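Local coordinates for negative regulator of ofd1 (PDB 3QTM), which is required for correct translation termination, directly inhibits ofd1 and stabilises the N-terminal transcription factor domain of sre1, which activates hypoxic genes, at residues A[229-240]-A[281-291]; A[315-323]-A[336-344]. All coordinates share one frame; numbering follows the deposited sequence.

Contact 1: A[229-240]-A[281-291]; sequences AYYKLIAQEAVL and VIYTLDKSPER
I282 is the knob of a knobs-into-holes fit, lodged among L233, Q236, E237 and L240, where two helices of this tetratricopeptide-repeat protein form a helical hairpin. The segments of helices 229-254 and 262-285 run nearly antiparallel, 156° between their directions and 9.9 Å between their axes at closest approach.

Apolar packing accounts for most of the 482 Å² buried. Each branch of I282 has its own neighbour. CG2 lies against L233 CD2 at 3.7 Å, while CG1, set beside its own backbone N (chi1 -69°), rests on Q236 CB and carries CD1 onward to L240 CD2, also 3.7 Å away. One turn on, L285 spreads its methyls over K232: CD1 meets CB and CD2 approaches CD, the two chains crossing at about a right angle. The lysine ammonium itself leads away to the carbonyl of P225. L233 also sends CD1 to within 3.5 Å of D286 CB, just past the end of helix 262-285.

The polar interactions centre on R291. Its NE and NH2 hold D286 side-on, NE to the backbone O and NH2 to OD2 at 2.7 Å, which should restrict rotation of the guanidinium; I282 CG2 lies against one face, offset toward its rim. NH1 turns to the other helix and forms a salt bridge with E237 OE2 (3.1 Å), reached from above the carboxylate plane, with the two flat groups 57° apart. A water completes the link, donating to E237 OE2 at 2.7 Å and accepting from R291 NH2.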
loop_
_atom_site.group_PDB
_atom_site.type_symbol
_atom_site.label_atom_id
_atom_site.label_comp_id
_atom_site.label_asym_id
_atom_site.label_seq_id
_atom_site.Cartn_x
_atom_site.Cartn_y
_atom_site.Cartn_z
ATOM N N ALA A 229 15.954 3.430 -8.356
ATOM C CA ALA A 229 15.486 2.093 -8.674
ATOM C C ALA A 229 14.908 1.418 -7.434
ATOM O O ALA A 229 13.869 0.755 -7.495
ATOM C CB ALA A 229 16.627 1.262 -9.265
ATOM N N TYR A 230 15.587 1.607 -6.310
ATOM C CA TYR A 230 15.165 1.037 -5.035
ATOM C C TYR A 230 13.682 1.286 -4.726
ATOM O O TYR A 230 12.984 0.397 -4.235
ATOM C CB TYR A 230 16.035 1.585 -3.901
ATOM C CG TYR A 230 15.573 1.153 -2.530
ATOM C CD1 TYR A 230 15.913 -0.099 -2.018
ATOM C CD2 TYR A 230 14.787 1.989 -1.745
ATOM C CE1 TYR A 230 15.480 -0.508 -0.751
ATOM C CE2 TYR A 230 14.345 1.590 -0.490
ATOM C CZ TYR A 230 14.696 0.346 0.006
ATOM O OH TYR A 230 14.259 -0.041 1.257
ATOM N N TYR A 231 13.201 2.494 -5.005
ATOM C CA TYR A 231 11.799 2.823 -4.725
ATOM C C TYR A 231 10.843 2.352 -5.814
ATOM O O TYR A 231 9.738 1.897 -5.513
ATOM C CB TYR A 231 11.620 4.321 -4.433
ATOM C CG TYR A 231 12.411 4.755 -3.214
ATOM C CD1 TYR A 231 11.990 4.412 -1.933
ATOM C CD2 TYR A 231 13.595 5.478 -3.347
ATOM C CE1 TYR A 231 12.716 4.786 -0.810
ATOM C CE2 TYR A 231 14.337 5.863 -2.233
ATOM C CZ TYR A 231 13.889 5.515 -0.965
ATOM O OH TYR A 231 14.608 5.888 0.143
ATOM N N LYS A 232 11.261 2.462 -7.074
ATOM C CA LYS A 232 10.460 1.938 -8.174
ATOM C C LYS A 232 10.149 0.459 -7.939
ATOM O O LYS A 232 9.059 -0.008 -8.232
ATOM C CB LYS A 232 11.191 2.104 -9.498
ATOM C CG LYS A 232 11.420 3.526 -9.927
ATOM C CD LYS A 232 12.124 3.552 -11.267
ATOM C CE LYS A 232 12.439 4.965 -11.725
ATOM N NZ LYS A 232 13.081 4.947 -13.069
ATOM N N LEU A 233 11.116 -0.268 -7.391
ATOM C CA LEU A 233 10.951 -1.690 -7.116
ATOM C C LEU A 233 9.822 -1.982 -6.142
ATOM O O LEU A 233 8.987 -2.858 -6.384
ATOM C CB LEU A 233 12.246 -2.275 -6.552
ATOM C CG LEU A 233 13.182 -2.933 -7.552
ATOM C CD1 LEU A 233 14.478 -3.374 -6.864
ATOM C CD2 LEU A 233 12.456 -4.118 -8.186
ATOM N N ILE A 234 9.811 -1.270 -5.022
ATOM C CA ILE A 234 8.791 -1.492 -4.007
ATOM C C ILE A 234 7.390 -1.268 -4.586
ATOM O O ILE A 234 6.485 -2.079 -4.379
ATOM C CB ILE A 234 8.996 -0.581 -2.769
ATOM C CG1 ILE A 234 10.402 -0.795 -2.180
ATOM C CG2 ILE A 234 7.885 -0.840 -1.739
ATOM C CD1 ILE A 234 10.690 0.008 -0.918
ATOM N N ALA A 235 7.229 -0.160 -5.308
ATOM C CA ALA A 235 5.968 0.178 -5.979
ATOM C C ALA A 235 5.550 -0.871 -7.029
ATOM O O ALA A 235 4.396 -1.302 -7.065
ATOM C CB ALA A 235 6.082 1.568 -6.633
ATOM N N GLN A 236 6.490 -1.263 -7.884
ATOM C CA GLN A 236 6.196 -2.216 -8.952
ATOM C C GLN A 236 5.880 -3.598 -8.384
ATOM O O GLN A 236 5.006 -4.291 -8.896
ATOM C CB GLN A 236 7.339 -2.291 -9.969
ATOM C CG GLN A 236 7.537 -1.030 -10.806
ATOM C CD GLN A 236 6.395 -0.768 -11.794
ATOM O OE1 GLN A 236 5.444 -1.549 -11.906
ATOM N NE2 GLN A 236 6.491 0.341 -12.511
ATOM N N GLU A 237 6.572 -3.989 -7.312
ATOM C CA GLU A 237 6.238 -5.228 -6.604
ATOM C C GLU A 237 4.798 -5.224 -6.077
ATOM O O GLU A 237 4.110 -6.255 -6.116
ATOM C CB GLU A 237 7.207 -5.486 -5.447
ATOM C CG GLU A 237 8.653 -5.719 -5.867
ATOM C CD GLU A 237 8.946 -7.174 -6.176
ATOM O OE1 GLU A 237 8.025 -7.880 -6.645
ATOM O OE2 GLU A 237 10.095 -7.617 -5.944
ATOM N N ALA A 238 4.345 -4.077 -5.571
ATOM C CA ALA A 238 2.971 -3.975 -5.077
ATOM C C ALA A 238 1.988 -4.033 -6.252
ATOM O O ALA A 238 0.900 -4.599 -6.148
ATOM C CB ALA A 238 2.768 -2.691 -4.271
ATOM N N VAL A 239 2.365 -3.431 -7.372
ATOM C CA VAL A 239 1.535 -3.532 -8.571
ATOM C C VAL A 239 1.496 -4.977 -9.093
ATOM O O VAL A 239 0.430 -5.508 -9.373
ATOM C CB VAL A 239 2.006 -2.578 -9.667
ATOM C CG1 VAL A 239 1.241 -2.840 -10.963
ATOM C CG2 VAL A 239 1.840 -1.139 -9.198
ATOM N N LEU A 240 2.656 -5.617 -9.199
ATOM C CA LEU A 240 2.689 -7.016 -9.603
ATOM C C LEU A 240 1.769 -7.875 -8.716
ATOM O O LEU A 240 1.000 -8.704 -9.219
ATOM C CB LEU A 240 4.121 -7.554 -9.580
ATOM C CG LEU A 240 4.279 -9.043 -9.903
ATOM C CD1 LEU A 240 3.718 -9.351 -11.282
ATOM C CD2 LEU A 240 5.736 -9.453 -9.817
ATOM N N VAL A 281 9.378 -5.133 -16.065
ATOM C CA VAL A 281 9.858 -3.860 -15.546
ATOM C C VAL A 281 10.726 -4.121 -14.308
ATOM O O VAL A 281 11.799 -3.551 -14.164
ATOM C CB VAL A 281 8.693 -2.933 -15.168
ATOM C CG1 VAL A 281 9.196 -1.754 -14.336
ATOM C CG2 VAL A 281 7.931 -2.461 -16.438
ATOM N N ILE A 282 10.254 -5.002 -13.430
ATOM C CA ILE A 282 10.984 -5.356 -12.223
ATOM C C ILE A 282 12.327 -6.003 -12.557
ATOM O O ILE A 282 13.353 -5.677 -11.951
ATOM C CB ILE A 282 10.143 -6.279 -11.317
ATOM C CG1 ILE A 282 8.952 -5.503 -10.733
ATOM C CG2 ILE A 282 10.984 -6.879 -10.196
ATOM C CD1 ILE A 282 7.849 -6.391 -10.171
ATOM N N TYR A 283 12.325 -6.906 -13.535
ATOM C CA TYR A 283 13.542 -7.622 -13.909
ATOM C C TYR A 283 14.569 -6.672 -14.508
ATOM O O TYR A 283 15.769 -6.858 -14.333
ATOM C CB TYR A 283 13.220 -8.767 -14.878
ATOM C CG TYR A 283 14.324 -9.793 -15.057
ATOM C CD1 TYR A 283 14.853 -10.477 -13.963
ATOM C CD2 TYR A 283 14.816 -10.102 -16.322
ATOM C CE1 TYR A 283 15.837 -11.427 -14.120
ATOM C CE2 TYR A 283 15.809 -11.055 -16.487
ATOM C CZ TYR A 283 16.315 -11.715 -15.381
ATOM O OH TYR A 283 17.301 -12.662 -15.531
ATOM N N THR A 284 14.098 -5.643 -15.200
ATOM C CA THR A 284 14.999 -4.623 -15.732
ATOM C C THR A 284 15.577 -3.733 -14.631
ATOM O O THR A 284 16.659 -3.156 -14.780
ATOM C CB THR A 284 14.293 -3.716 -16.746
ATOM O OG1 THR A 284 13.779 -4.509 -17.824
ATOM C CG2 THR A 284 15.268 -2.681 -17.294
ATOM N N LEU A 285 14.848 -3.611 -13.529
ATOM C CA LEU A 285 15.274 -2.749 -12.424
ATOM C C LEU A 285 16.266 -3.462 -11.509
ATOM O O LEU A 285 17.302 -2.911 -11.143
ATOM C CB LEU A 285 14.062 -2.278 -11.615
ATOM C CG LEU A 285 13.129 -1.318 -12.347
ATOM C CD1 LEU A 285 11.798 -1.154 -11.597
ATOM C CD2 LEU A 285 13.829 0.027 -12.557
ATOM N N ASP A 286 15.920 -4.687 -11.130
ATOM C CA ASP A 286 16.765 -5.512 -10.274
ATOM C C ASP A 286 16.919 -6.883 -10.925
ATOM O O ASP A 286 16.262 -7.855 -10.527
ATOM C CB ASP A 286 16.150 -5.662 -8.882
ATOM C CG ASP A 286 16.968 -6.572 -7.977
ATOM O OD1 ASP A 286 18.187 -6.331 -7.843
ATOM O OD2 ASP A 286 16.396 -7.525 -7.396
ATOM N N LYS A 287 17.778 -6.949 -11.937
ATOM C CA LYS A 287 17.974 -8.184 -12.679
ATOM C C LYS A 287 18.671 -9.215 -11.810
ATOM O O LYS A 287 19.874 -9.127 -11.554
ATOM C CB LYS A 287 18.763 -7.926 -13.963
ATOM C CG LYS A 287 18.779 -9.112 -14.913
ATOM C CD LYS A 287 19.592 -8.816 -16.153
ATOM C CE LYS A 287 19.845 -10.092 -16.939
ATOM N NZ LYS A 287 20.605 -9.822 -18.192
ATOM N N SER A 288 17.902 -10.186 -11.339
ATOM C CA SER A 288 18.435 -11.216 -10.469
ATOM C C SER A 288 17.811 -12.546 -10.853
ATOM O O SER A 288 16.608 -12.616 -11.102
ATOM C CB SER A 288 18.149 -10.880 -9.007
ATOM O OG SER A 288 19.193 -11.359 -8.174
ATOM N N PRO A 289 18.628 -13.610 -10.899
ATOM C CA PRO A 289 18.215 -14.875 -11.522
ATOM C C PRO A 289 17.027 -15.518 -10.829
ATOM O O PRO A 289 16.239 -16.185 -11.490
ATOM C CB PRO A 289 19.450 -15.780 -11.375
ATOM C CG PRO A 289 20.577 -14.875 -11.008
ATOM C CD PRO A 289 19.976 -13.691 -10.313
ATOM N N GLU A 290 16.896 -15.336 -9.520
ATOM C CA GLU A 290 15.810 -15.995 -8.801
ATOM C C GLU A 290 14.436 -15.436 -9.210
ATOM O O GLU A 290 13.411 -16.096 -9.041
ATOM C CB GLU A 290 16.018 -15.932 -7.281
ATOM C CG GLU A 290 15.543 -14.641 -6.617
ATOM C CD GLU A 290 16.456 -13.447 -6.888
ATOM O OE1 GLU A 290 17.579 -13.641 -7.412
ATOM O OE2 GLU A 290 16.053 -12.304 -6.566
ATOM N N ARG A 291 14.426 -14.229 -9.762
ATOM C CA ARG A 291 13.182 -13.640 -10.240
ATOM C C ARG A 291 12.555 -14.469 -11.365
ATOM O O ARG A 291 11.333 -14.488 -11.526
ATOM C CB ARG A 291 13.415 -12.199 -10.693
ATOM C CG ARG A 291 13.754 -11.246 -9.535
ATOM C CD ARG A 291 13.645 -9.789 -9.973
ATOM N NE ARG A 291 14.032 -8.873 -8.908
ATOM C CZ ARG A 291 13.274 -8.583 -7.851
ATOM N NH1 ARG A 291 12.075 -9.148 -7.702
ATOM N NH2 ARG A 291 13.722 -7.728 -6.938
HETATM O O HOH W 1 12.182 -6.740 -4.516
#

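Contact 2: A[315-323]-A[336-344]; sequences YLKEACNAI and DYVEFVEAY
The F340 ring meets helix 309-328 edge-on, its rim directed at backbone atoms: L316 O and C320 N both lie near the ring plane, at 3.9 Å from CZ and 3.8 Å from CE1 respectively. The Y344 ring instead presents a face to C320 CB, offset toward the rim, while C320 SG stands oblique to it, 4.5 Å from the centroid and 38° off the normal, a sulfur-aromatic contact. The rim of Y337 receives I323 CD1, close to the ring plane and 3.4 Å from Y337 CD1.

These approaches make F340 a knob in the hole formed by L316, A319, C320 and I323. With CG anti to the backbone N (chi1 173°), its ring reaches across to that hole. I323 divides its branches: CD1, at the Y337 edge, also touches F340 CD1, oblique to that ring, whereas CG2 presses on V341 CG1 at 3.4 Å, tighter than usual for two methyls. Y344, the last modelled residue, lies along the other helix, CE1 against L316 CB and OH 3.5 Å from K317 CB.

The hydroxyl of Y337 binds D297 of helix 292-305, whose A296 and A303 also touch I323 and L316, tying the pair to the preceding helix. The axes of the two segments approach to 9.9 Å, their directions 125° apart. The single F340 knob packs helix 335-343 against helix 309-328, consistent with the helix-on-helix stacking of a tetratricopeptide-repeat fold.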
loop_
_atom_site.group_PDB
_atom_site.type_symbol
_atom_site.label_atom_id
_atom_site.label_comp_id
_atom_site.label_asym_id
_atom_site.label_seq_id
_atom_site.Cartn_x
_atom_site.Cartn_y
_atom_site.Cartn_z
ATOM N N TYR A 315 3.598 -21.069 -23.584
ATOM C CA TYR A 315 3.724 -20.759 -22.165
ATOM C C TYR A 315 4.639 -21.759 -21.452
ATOM O O TYR A 315 5.531 -21.363 -20.693
ATOM C CB TYR A 315 2.351 -20.733 -21.492
ATOM C CG TYR A 315 1.399 -19.680 -22.035
ATOM C CD1 TYR A 315 1.855 -18.408 -22.382
ATOM C CD2 TYR A 315 0.041 -19.950 -22.170
ATOM C CE1 TYR A 315 0.985 -17.441 -22.870
ATOM C CE2 TYR A 315 -0.843 -18.983 -22.647
ATOM C CZ TYR A 315 -0.363 -17.733 -23.001
ATOM O OH TYR A 315 -1.234 -16.770 -23.480
ATOM N N LEU A 316 4.421 -23.051 -21.706
ATOM C CA LEU A 316 5.177 -24.097 -21.022
ATOM C C LEU A 316 6.664 -24.017 -21.348
ATOM O O LEU A 316 7.502 -24.183 -20.462
ATOM C CB LEU A 316 4.629 -25.485 -21.365
ATOM C CG LEU A 316 3.223 -25.769 -20.826
ATOM C CD1 LEU A 316 2.689 -27.137 -21.294
ATOM C CD2 LEU A 316 3.195 -25.660 -19.302
ATOM N N LYS A 317 6.986 -23.763 -22.617
ATOM C CA LYS A 317 8.375 -23.606 -23.021
ATOM C C LYS A 317 9.004 -22.417 -22.302
ATOM O O LYS A 317 10.116 -22.516 -21.788
ATOM C CB LYS A 317 8.516 -23.417 -24.537
ATOM C CG LYS A 317 9.950 -23.675 -25.015
ATOM C CD LYS A 317 10.252 -23.148 -26.423
ATOM C CE LYS A 317 11.743 -23.355 -26.754
ATOM N NZ LYS A 317 12.257 -22.562 -27.917
ATOM N N GLU A 318 8.291 -21.295 -22.275
ATOM C CA GLU A 318 8.781 -20.099 -21.579
ATOM C C GLU A 318 9.059 -20.366 -20.092
ATOM O O GLU A 318 10.080 -19.941 -19.566
ATOM C CB GLU A 318 7.815 -18.921 -21.753
ATOM C CG GLU A 318 7.800 -18.356 -23.170
ATOM C CD GLU A 318 6.909 -17.130 -23.312
ATOM O OE1 GLU A 318 5.710 -17.219 -22.972
ATOM O OE2 GLU A 318 7.412 -16.072 -23.760
ATOM N N ALA A 319 8.161 -21.088 -19.425
ATOM C CA ALA A 319 8.377 -21.434 -18.023
ATOM C C ALA A 319 9.622 -22.307 -17.851
ATOM O O ALA A 319 10.432 -22.094 -16.942
ATOM C CB ALA A 319 7.149 -22.129 -17.449
ATOM N N CYS A 320 9.776 -23.288 -18.732
ATOM C CA CYS A 320 10.904 -24.212 -18.655
ATOM C C CYS A 320 12.239 -23.513 -18.854
ATOM O O CYS A 320 13.208 -23.768 -18.126
ATOM C CB CYS A 320 10.749 -25.316 -19.694
ATOM S SG CYS A 320 11.904 -26.652 -19.451
ATOM N N ASN A 321 12.291 -22.637 -19.852
ATOM C CA ASN A 321 13.496 -21.868 -20.121
ATOM C C ASN A 321 13.859 -21.004 -18.919
ATOM O O ASN A 321 15.025 -20.898 -18.547
ATOM C CB ASN A 321 13.304 -20.968 -21.347
ATOM C CG ASN A 321 13.318 -21.737 -22.655
ATOM O OD1 ASN A 321 13.700 -22.907 -22.703
ATOM N ND2 ASN A 321 12.906 -21.073 -23.732
ATOM N N ALA A 322 12.846 -20.375 -18.328
ATOM C CA ALA A 322 13.047 -19.494 -17.188
ATOM C C ALA A 322 13.659 -20.288 -16.040
ATOM O O ALA A 322 14.673 -19.884 -15.472
ATOM C CB ALA A 322 11.731 -18.857 -16.766
ATOM N N ILE A 323 13.043 -21.421 -15.721
ATOM C CA ILE A 323 13.512 -22.300 -14.659
ATOM C C ILE A 323 14.929 -22.828 -14.921
ATOM O O ILE A 323 15.788 -22.793 -14.039
ATOM C CB ILE A 323 12.556 -23.489 -14.474
ATOM C CG1 ILE A 323 11.169 -22.991 -14.072
ATOM C CG2 ILE A 323 13.108 -24.480 -13.436
ATOM C CD1 ILE A 323 10.139 -24.099 -13.937
ATOM N N ASP A 336 9.522 -29.206 -6.882
ATOM C CA ASP A 336 8.433 -28.810 -7.765
ATOM C C ASP A 336 8.962 -28.334 -9.106
ATOM O O ASP A 336 8.564 -28.838 -10.159
ATOM C CB ASP A 336 7.593 -27.705 -7.118
ATOM C CG ASP A 336 6.560 -28.252 -6.146
ATOM O OD1 ASP A 336 6.483 -29.492 -5.987
ATOM O OD2 ASP A 336 5.821 -27.442 -5.544
ATOM N N TYR A 337 9.856 -27.351 -9.065
ATOM C CA TYR A 337 10.420 -26.810 -10.291
ATOM C C TYR A 337 11.258 -27.880 -10.955
ATOM O O TYR A 337 11.276 -28.000 -12.182
ATOM C CB TYR A 337 11.263 -25.569 -10.007
ATOM C CG TYR A 337 10.447 -24.346 -9.651
ATOM C CD1 TYR A 337 9.612 -23.741 -10.589
ATOM C CD2 TYR A 337 10.513 -23.790 -8.380
ATOM C CE1 TYR A 337 8.864 -22.619 -10.267
ATOM C CE2 TYR A 337 9.767 -22.669 -8.049
ATOM C CZ TYR A 337 8.949 -22.091 -8.995
ATOM O OH TYR A 337 8.220 -20.979 -8.661
ATOM N N VAL A 338 11.941 -28.669 -10.134
ATOM C CA VAL A 338 12.814 -29.718 -10.640
ATOM C C VAL A 338 12.047 -30.711 -11.505
ATOM O O VAL A 338 12.471 -31.032 -12.613
ATOM C CB VAL A 338 13.522 -30.477 -9.502
ATOM C CG1 VAL A 338 14.215 -31.708 -10.055
ATOM C CG2 VAL A 338 14.522 -29.571 -8.802
ATOM N N GLU A 339 10.911 -31.184 -11.000
ATOM C CA GLU A 339 10.110 -32.164 -11.729
ATOM C C GLU A 339 9.424 -31.563 -12.954
ATOM O O GLU A 339 9.236 -32.249 -13.961
ATOM C CB GLU A 339 9.078 -32.828 -10.813
ATOM C CG GLU A 339 7.966 -31.906 -10.338
ATOM C CD GLU A 339 7.168 -32.506 -9.189
ATOM O OE1 GLU A 339 7.030 -33.749 -9.142
ATOM O OE2 GLU A 339 6.684 -31.735 -8.330
ATOM N N PHE A 340 9.051 -30.287 -12.871
ATOM C CA PHE A 340 8.416 -29.628 -14.006
ATOM C C PHE A 340 9.313 -29.656 -15.231
ATOM O O PHE A 340 8.832 -29.834 -16.350
ATOM C CB PHE A 340 8.044 -28.178 -13.691
ATOM C CG PHE A 340 7.552 -27.419 -14.890
ATOM C CD1 PHE A 340 8.440 -26.737 -15.709
ATOM C CD2 PHE A 340 6.204 -27.408 -15.219
ATOM C CE1 PHE A 340 7.992 -26.045 -16.832
ATOM C CE2 PHE A 340 5.746 -26.716 -16.337
ATOM C CZ PHE A 340 6.640 -26.033 -17.145
ATOM N N VAL A 341 10.613 -29.472 -15.028
ATOM C CA VAL A 341 11.543 -29.435 -16.154
ATOM C C VAL A 341 11.928 -30.838 -16.623
ATOM O O VAL A 341 12.243 -31.041 -17.796
ATOM C CB VAL A 341 12.811 -28.611 -15.843
ATOM C CG1 VAL A 341 12.434 -27.231 -15.323
ATOM C CG2 VAL A 341 13.699 -29.347 -14.847
ATOM N N GLU A 342 11.898 -31.802 -15.706
ATOM C CA GLU A 342 12.104 -33.200 -16.073
ATOM C C GLU A 342 10.915 -33.665 -16.912
ATOM O O GLU A 342 11.077 -34.146 -18.035
ATOM C CB GLU A 342 12.250 -34.089 -14.829
ATOM C CG GLU A 342 13.295 -33.632 -13.805
ATOM C CD GLU A 342 14.739 -33.795 -14.276
ATOM O OE1 GLU A 342 15.583 -34.232 -13.458
ATOM O OE2 GLU A 342 15.035 -33.481 -15.452
ATOM N N ALA A 343 9.717 -33.500 -16.360
ATOM C CA ALA A 343 8.493 -33.917 -17.035
ATOM C C ALA A 343 8.313 -33.241 -18.397
ATOM O O ALA A 343 7.584 -33.743 -19.250
ATOM C CB ALA A 343 7.278 -33.661 -16.143
ATOM N N TYR A 344 8.974 -32.108 -18.602
ATOM C CA TYR A 344 8.829 -31.382 -19.858
ATOM C C TYR A 344 9.642 -32.026 -20.978
ATOM O O TYR A 344 9.083 -32.466 -21.985
ATOM C CB TYR A 344 9.210 -29.907 -19.695
ATOM C CG TYR A 344 8.982 -29.094 -20.950
ATOM C CD1 TYR A 344 7.731 -28.561 -21.239
ATOM C CD2 TYR A 344 10.012 -28.876 -21.857
ATOM C CE1 TYR A 344 7.514 -27.826 -22.392
ATOM C CE2 TYR A 344 9.809 -28.142 -23.015
ATOM C CZ TYR A 344 8.559 -27.618 -23.276
ATOM O OH TYR A 344 8.354 -26.892 -24.430
#

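Contacts 1 and 2 follow in series along the C-terminal part of the chain: contact 1 closes at R291 before contact 2 opens at Y315. Their centres are 23 Å apart and their nearest atoms about 6 Å apart, so they do not touch. Helix 292-305 bridges them, with K294 against L240 of contact 1 and A296 against I323 of contact 2; P289 also touches S329 and V331 in the loop after helix 309-328. The centre of contact 1 lies about 16 Å from the chain centre and that of contact 2 about 33 Å, both on the same side, consistent with successive layers of one helical array.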